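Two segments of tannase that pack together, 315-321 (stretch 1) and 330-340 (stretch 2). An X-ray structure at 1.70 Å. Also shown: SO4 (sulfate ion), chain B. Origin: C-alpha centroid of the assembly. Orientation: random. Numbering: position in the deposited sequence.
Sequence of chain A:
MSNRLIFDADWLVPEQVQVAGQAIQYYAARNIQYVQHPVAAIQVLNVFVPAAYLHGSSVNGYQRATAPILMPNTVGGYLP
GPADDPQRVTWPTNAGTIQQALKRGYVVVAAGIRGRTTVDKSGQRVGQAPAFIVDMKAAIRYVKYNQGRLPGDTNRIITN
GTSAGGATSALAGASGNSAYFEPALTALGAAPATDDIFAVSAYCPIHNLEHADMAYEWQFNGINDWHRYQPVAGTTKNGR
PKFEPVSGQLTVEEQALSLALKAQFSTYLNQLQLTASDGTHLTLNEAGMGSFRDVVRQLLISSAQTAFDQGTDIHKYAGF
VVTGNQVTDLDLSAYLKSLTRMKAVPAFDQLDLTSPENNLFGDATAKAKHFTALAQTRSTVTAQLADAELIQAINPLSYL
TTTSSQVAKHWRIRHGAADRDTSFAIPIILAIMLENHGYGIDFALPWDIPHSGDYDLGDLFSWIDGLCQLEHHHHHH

Stretch 1 315-321: HKYAGFV
Stretch 2 330-340: LDLSAYLKSLT

Stretch 1, residues 315-321, is loop up to Gly319 and becomes a strand at Phe320 and Val321. Stretch 2, residues 330-340, begins extended at Leu330, turns at Asp331 and runs as a helix from Leu332 to Leu339. Thr340 leaves the helix with phi/psi 84/149°. Together the stretches bury 497 Å², counting both sides.

The register is antiparallel where the chains are extended. Phe320 and Leu330 form a non-hydrogen-bonded bridge pair, with their CA atoms 4.4 Å apart. Gly319 CA lies 4.6 Å from Asp331 CA, and Tyr317 CA lies 5.6 Å from Ser338 CA. Going back along stretch 1 thus means going forward along the helix.

Tyr317 covers the most surface. Its backbone is extended (phi/psi -100/147°), and its CA-to-CB bond points toward the helix. With chi1 m (-57°) and chi2 92°, the ring reaches Tyr335, Ser338 and Leu339. Tyr317 CB is 3.6 Å from Tyr335 CE1, and Tyr317 CE2 is 3.7 Å from Leu339 CD1. Leu339 has chi1 t and chi2 p. The edge of the Tyr335 ring faces the Tyr317 ring in an offset edge-to-face pair, with centroids 5.5 Å apart and planes at 64°.

Leu330 is buried, with phi/psi -155/133°. Its side chain and that of Phe320 lie on the same face of the sheet, so they can meet. Leu330 has chi1 t (166°) and chi2 p (65°); Phe320 has chi1 m (-63°) and chi2 88°. Leu330 CD1 sits 3.6 Å from the centroid of the Phe320 ring, 4° off the ring normal. This is a CH-pi contact: a methyl group over the aromatic face.

Tyr335 links Tyr317 and Phe320 of stretch 1. Its chi1 is t (175°) and its chi2 is 73°. Its CB leaves sideways, but the end of the side chain comes nearer to stretch 1. The edge of Phe320 points toward its face, with centroids 5.6 Å apart and planes at 75°. Phe320 CE1 is 3.5 Å from Tyr335 CD1.

Two hydrogen bonds fix the backbone. Asp331 N donates to Gly319 O at 2.9 Å. Ala318 N donates to Ser338 OG at 3.1 Å; Ser338 has chi1 t. Two CA-H...O contacts add to these: Leu330 CA to Gly319 O at 3.4 Å, and Tyr335 CA to Ala318 O at 3.2 Å.

Gly319 has phi/psi 113/-32°. At these angles a CB would jam against the preceding carbonyl. It would also lie 2.9 Å from Asp331 O, a clash. Without one, Gly319 CA lies 4.0 Å from Ala334 CB.

Asp331 (chi1 t) caps the helix: its OD1 accepts from Ala334 N at 3.0 Å. A sulfate, probably from the crystallisation liquor, accepts from Leu332 N to O1 at 2.9 Å and from Ser333 N to O2 at 3.0 Å. These are free amides of the first helical turn.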

ATOM      1  N   HIS A 315     -24.137 -13.312  -8.936  1.00 10.46           N
ATOM      2  CA  HIS A 315     -24.442 -14.643  -8.422  1.00 11.60           C
ATOM      3  C   HIS A 315     -23.155 -15.426  -8.648  1.00 11.56           C
ATOM      4  O   HIS A 315     -22.957 -16.037  -9.697  1.00 12.75           O
ATOM      5  CB  HIS A 315     -25.602 -15.277  -9.198  1.00 11.22           C
ATOM      6  CG  HIS A 315     -25.960 -16.658  -8.736  1.00 10.63           C
ATOM      7  ND1 HIS A 315     -25.164 -17.756  -8.983  1.00 11.60           N
ATOM      8  CD2 HIS A 315     -27.032 -17.120  -8.051  1.00 12.89           C
ATOM      9  CE1 HIS A 315     -25.730 -18.834  -8.470  1.00 11.33           C
ATOM     10  NE2 HIS A 315     -26.867 -18.476  -7.900  1.00 12.62           N
ATOM     11  N   LYS A 316     -22.268 -15.371  -7.661  1.00 10.59           N
ATOM     12  CA  LYS A 316     -20.983 -16.046  -7.727  1.00  9.63           C
ATOM     13  C   LYS A 316     -20.629 -16.500  -6.318  1.00 10.55           C
ATOM     14  O   LYS A 316     -20.366 -17.681  -6.084  1.00 12.34           O
ATOM     15  CB  LYS A 316     -19.921 -15.080  -8.266  1.00 11.48           C
ATOM     16  CG  LYS A 316     -18.557 -15.707  -8.476  1.00 10.12           C
ATOM     17  CD  LYS A 316     -17.615 -14.758  -9.206  1.00 11.75           C
ATOM     18  CE  LYS A 316     -16.238 -15.378  -9.363  1.00 12.06           C
ATOM     19  NZ  LYS A 316     -15.313 -14.496 -10.126  1.00 12.58           N
ATOM     20  N   TYR A 317     -20.624 -15.554  -5.383  1.00  8.72           N
ATOM     21  CA  TYR A 317     -20.337 -15.861  -3.987  1.00  7.85           C
ATOM     22  C   TYR A 317     -21.666 -15.937  -3.253  1.00  7.96           C
ATOM     23  O   TYR A 317     -22.607 -15.210  -3.579  1.00  7.24           O
ATOM     24  CB  TYR A 317     -19.475 -14.775  -3.336  1.00  8.75           C
ATOM     25  CG  TYR A 317     -18.165 -14.523  -4.034  1.00  9.53           C
ATOM     26  CD1 TYR A 317     -18.057 -13.542  -5.019  1.00 11.91           C
ATOM     27  CD2 TYR A 317     -17.036 -15.281  -3.728  1.00 10.80           C
ATOM     28  CE1 TYR A 317     -16.857 -13.320  -5.683  1.00 11.99           C
ATOM     29  CE2 TYR A 317     -15.831 -15.070  -4.388  1.00 13.53           C
ATOM     30  CZ  TYR A 317     -15.748 -14.088  -5.362  1.00 13.12           C
ATOM     31  OH  TYR A 317     -14.558 -13.876  -6.018  1.00 14.88           O
ATOM     32  N   ALA A 318     -21.739 -16.811  -2.258  1.00  7.88           N
ATOM     33  CA  ALA A 318     -22.963 -16.984  -1.486  1.00  8.65           C
ATOM     34  C   ALA A 318     -23.168 -15.862  -0.471  1.00  9.44           C
ATOM     35  O   ALA A 318     -22.244 -15.098  -0.177  1.00  8.79           O
ATOM     36  CB  ALA A 318     -22.924 -18.328  -0.766  1.00 11.01           C
ATOM     37  N   GLY A 319     -24.392 -15.758   0.043  1.00  8.45           N
ATOM     38  CA  GLY A 319     -24.681 -14.768   1.066  1.00  8.87           C
ATOM     39  C   GLY A 319     -25.606 -13.600   0.780  1.00  8.13           C
ATOM     40  O   GLY A 319     -26.295 -13.133   1.687  1.00  8.26           O
ATOM     41  N   PHE A 320     -25.638 -13.120  -0.458  1.00  8.50           N
ATOM     42  CA  PHE A 320     -26.469 -11.967  -0.776  1.00  7.85           C
ATOM     43  C   PHE A 320     -27.948 -12.231  -1.017  1.00 10.32           C
ATOM     44  O   PHE A 320     -28.351 -13.313  -1.443  1.00 10.74           O
ATOM     45  CB  PHE A 320     -25.895 -11.213  -1.981  1.00  8.35           C
ATOM     46  CG  PHE A 320     -24.526 -10.642  -1.745  1.00  7.83           C
ATOM     47  CD1 PHE A 320     -23.386 -11.403  -1.995  1.00  8.95           C
ATOM     48  CD2 PHE A 320     -24.375  -9.349  -1.254  1.00  8.58           C
ATOM     49  CE1 PHE A 320     -22.112 -10.881  -1.758  1.00  8.77           C
ATOM     50  CE2 PHE A 320     -23.105  -8.817  -1.012  1.00  7.73           C
ATOM     51  CZ  PHE A 320     -21.973  -9.586  -1.266  1.00  6.84           C
ATOM     52  N   VAL A 321     -28.754 -11.219  -0.719  1.00 10.87           N
ATOM     53  CA  VAL A 321     -30.192 -11.291  -0.933  1.00 12.16           C
ATOM     54  C   VAL A 321     -30.521 -10.180  -1.915  1.00 11.82           C
ATOM     55  O   VAL A 321     -30.170  -9.021  -1.691  1.00 10.66           O
ATOM     56  CB  VAL A 321     -30.985 -11.058   0.366  1.00 14.37           C
ATOM     57  CG1 VAL A 321     -32.479 -11.103   0.069  1.00 15.93           C
ATOM     58  CG2 VAL A 321     -30.618 -12.109   1.398  1.00 14.97           C
ATOM     59  N   LEU A 330     -27.121  -9.270   3.353  1.00  8.96           N
ATOM     60  CA  LEU A 330     -25.962 -10.125   3.188  1.00  8.92           C
ATOM     61  C   LEU A 330     -25.650 -10.927   4.439  1.00  9.08           C
ATOM     62  O   LEU A 330     -25.641 -10.390   5.550  1.00  9.66           O
ATOM     63  CB  LEU A 330     -24.727  -9.287   2.831  1.00  8.78           C
ATOM     64  CG  LEU A 330     -23.374 -10.008   2.952  1.00  9.21           C
ATOM     65  CD1 LEU A 330     -23.293 -11.136   1.937  1.00  8.69           C
ATOM     66  CD2 LEU A 330     -22.239  -9.017   2.743  1.00  9.44           C
ATOM     67  N   ASP A 331     -25.418 -12.219   4.244  1.00  8.70           N
ATOM     68  CA  ASP A 331     -25.022 -13.108   5.326  1.00  7.88           C
ATOM     69  C   ASP A 331     -23.501 -13.028   5.181  1.00  8.35           C
ATOM     70  O   ASP A 331     -22.913 -13.734   4.360  1.00  7.64           O
ATOM     71  CB  ASP A 331     -25.502 -14.541   5.048  1.00 10.16           C
ATOM     72  CG  ASP A 331     -25.075 -15.521   6.132  1.00 12.73           C
ATOM     73  OD1 ASP A 331     -24.028 -15.289   6.774  1.00 10.70           O
ATOM     74  OD2 ASP A 331     -25.782 -16.534   6.331  1.00 13.83           O
ATOM     75  N   LEU A 332     -22.869 -12.147   5.955  1.00  8.48           N
ATOM     76  CA  LEU A 332     -21.424 -11.955   5.866  1.00  7.08           C
ATOM     77  C   LEU A 332     -20.618 -13.226   6.089  1.00  7.20           C
ATOM     78  O   LEU A 332     -19.650 -13.482   5.375  1.00  6.45           O
ATOM     79  CB  LEU A 332     -20.973 -10.871   6.856  1.00  7.25           C
ATOM     80  CG  LEU A 332     -19.480 -10.525   6.872  1.00  6.45           C
ATOM     81  CD1 LEU A 332     -19.018 -10.133   5.478  1.00  7.35           C
ATOM     82  CD2 LEU A 332     -19.234  -9.380   7.856  1.00  7.08           C
ATOM     83  N   SER A 333     -21.013 -14.023   7.075  1.00  7.52           N
ATOM     84  CA  SER A 333     -20.304 -15.264   7.360  1.00  9.32           C
ATOM     85  C   SER A 333     -20.343 -16.184   6.147  1.00  9.14           C
ATOM     86  O   SER A 333     -19.347 -16.831   5.817  1.00  9.35           O
ATOM     87  CB  SER A 333     -20.923 -15.967   8.569  1.00 10.98           C
ATOM     88  OG  SER A 333     -20.783 -15.172   9.734  1.00 17.42           O
ATOM     89  N   ALA A 334     -21.495 -16.234   5.484  1.00  8.15           N
ATOM     90  CA  ALA A 334     -21.649 -17.078   4.303  1.00  8.38           C
ATOM     91  C   ALA A 334     -20.749 -16.579   3.176  1.00  8.31           C
ATOM     92  O   ALA A 334     -20.113 -17.374   2.483  1.00  7.52           O
ATOM     93  CB  ALA A 334     -23.104 -17.091   3.847  1.00  9.78           C
ATOM     94  N   TYR A 335     -20.692 -15.261   2.999  1.00  5.82           N
ATOM     95  CA  TYR A 335     -19.853 -14.680   1.954  1.00  6.22           C
ATOM     96  C   TYR A 335     -18.382 -15.015   2.195  1.00  7.10           C
ATOM     97  O   TYR A 335     -17.668 -15.426   1.277  1.00  6.53           O
ATOM     98  CB  TYR A 335     -20.023 -13.157   1.910  1.00  5.74           C
ATOM     99  CG  TYR A 335     -19.087 -12.477   0.930  1.00  7.10           C
ATOM    100  CD1 TYR A 335     -19.295 -12.581  -0.443  1.00  7.36           C
ATOM    101  CD2 TYR A 335     -17.970 -11.767   1.377  1.00  5.97           C
ATOM    102  CE1 TYR A 335     -18.411 -11.998  -1.353  1.00  8.17           C
ATOM    103  CE2 TYR A 335     -17.080 -11.184   0.479  1.00  7.36           C
ATOM    104  CZ  TYR A 335     -17.309 -11.305  -0.887  1.00  7.83           C
ATOM    105  OH  TYR A 335     -16.436 -10.736  -1.788  1.00  6.45           O
ATOM    106  N   LEU A 336     -17.934 -14.837   3.434  1.00  7.33           N
ATOM    107  CA  LEU A 336     -16.544 -15.114   3.779  1.00  6.84           C
ATOM    108  C   LEU A 336     -16.164 -16.571   3.552  1.00  8.29           C
ATOM    109  O   LEU A 336     -15.063 -16.864   3.083  1.00  9.49           O
ATOM    110  CB  LEU A 336     -16.278 -14.702   5.229  1.00  6.67           C
ATOM    111  CG  LEU A 336     -16.437 -13.188   5.412  1.00  5.99           C
ATOM    112  CD1 LEU A 336     -16.389 -12.823   6.883  1.00  6.94           C
ATOM    113  CD2 LEU A 336     -15.341 -12.464   4.627  1.00  7.92           C
ATOM    114  N   LYS A 337     -17.072 -17.486   3.881  1.00  8.66           N
ATOM    115  CA  LYS A 337     -16.801 -18.904   3.680  1.00  9.75           C
ATOM    116  C   LYS A 337     -16.699 -19.182   2.181  1.00 10.19           C
ATOM    117  O   LYS A 337     -15.874 -19.981   1.735  1.00 10.11           O
ATOM    118  CB  LYS A 337     -17.922 -19.748   4.295  1.00 11.79           C
ATOM    119  CG  LYS A 337     -17.746 -21.247   4.114  1.00 15.26           C
ATOM    120  CD  LYS A 337     -18.880 -22.017   4.783  1.00 18.10           C
ATOM    121  CE  LYS A 337     -18.719 -23.517   4.587  1.00 21.45           C
ATOM    122  NZ  LYS A 337     -19.853 -24.282   5.188  1.00 23.64           N
ATOM    123  N   SER A 338     -17.546 -18.506   1.411  1.00  9.12           N
ATOM    124  CA  SER A 338     -17.575 -18.658  -0.038  1.00 10.19           C
ATOM    125  C   SER A 338     -16.302 -18.080  -0.657  1.00  9.19           C
ATOM    126  O   SER A 338     -15.722 -18.661  -1.570  1.00  9.96           O
ATOM    127  CB  SER A 338     -18.811 -17.947  -0.607  1.00 11.52           C
ATOM    128  OG  SER A 338     -18.928 -18.144  -2.004  1.00 12.71           O
ATOM    129  N   LEU A 339     -15.867 -16.937  -0.139  1.00  9.32           N
ATOM    130  CA  LEU A 339     -14.665 -16.270  -0.628  1.00  8.08           C
ATOM    131  C   LEU A 339     -13.403 -17.076  -0.306  1.00  8.42           C
ATOM    132  O   LEU A 339     -12.461 -17.121  -1.103  1.00  7.55           O
ATOM    133  CB  LEU A 339     -14.565 -14.881   0.003  1.00  8.93           C
ATOM    134  CG  LEU A 339     -13.367 -14.024  -0.404  1.00  9.26           C
ATOM    135  CD1 LEU A 339     -13.351 -13.833  -1.918  1.00 10.03           C
ATOM    136  CD2 LEU A 339     -13.453 -12.687   0.312  1.00 12.12           C
ATOM    137  N   THR A 340     -13.420 -17.696   0.872  1.00  8.01           N
ATOM    138  CA  THR A 340     -12.350 -18.532   1.432  1.00  7.82           C
ATOM    139  C   THR A 340     -11.226 -17.787   2.149  1.00  6.75           C
ATOM    140  O   THR A 340     -10.885 -16.642   1.827  1.00  6.41           O
ATOM    141  CB  THR A 340     -11.685 -19.480   0.381  1.00  8.84           C
ATOM    142  OG1 THR A 340     -10.789 -18.739  -0.456  1.00  8.53           O
ATOM    143  CG2 THR A 340     -12.746 -20.168  -0.472  1.00 10.32           C
TER
HETATM  144  S   SO4 B 501     -23.721 -11.872   9.596  1.00 13.36           S
HETATM  145  O1  SO4 B 501     -24.106 -11.155   8.366  1.00 14.72           O
HETATM  146  O2  SO4 B 501     -22.588 -12.773   9.331  1.00 11.17           O
HETATM  147  O3  SO4 B 501     -23.343 -10.899  10.636  1.00 14.36           O
HETATM  148  O4  SO4 B 501     -24.869 -12.669  10.073  1.00 17.84           O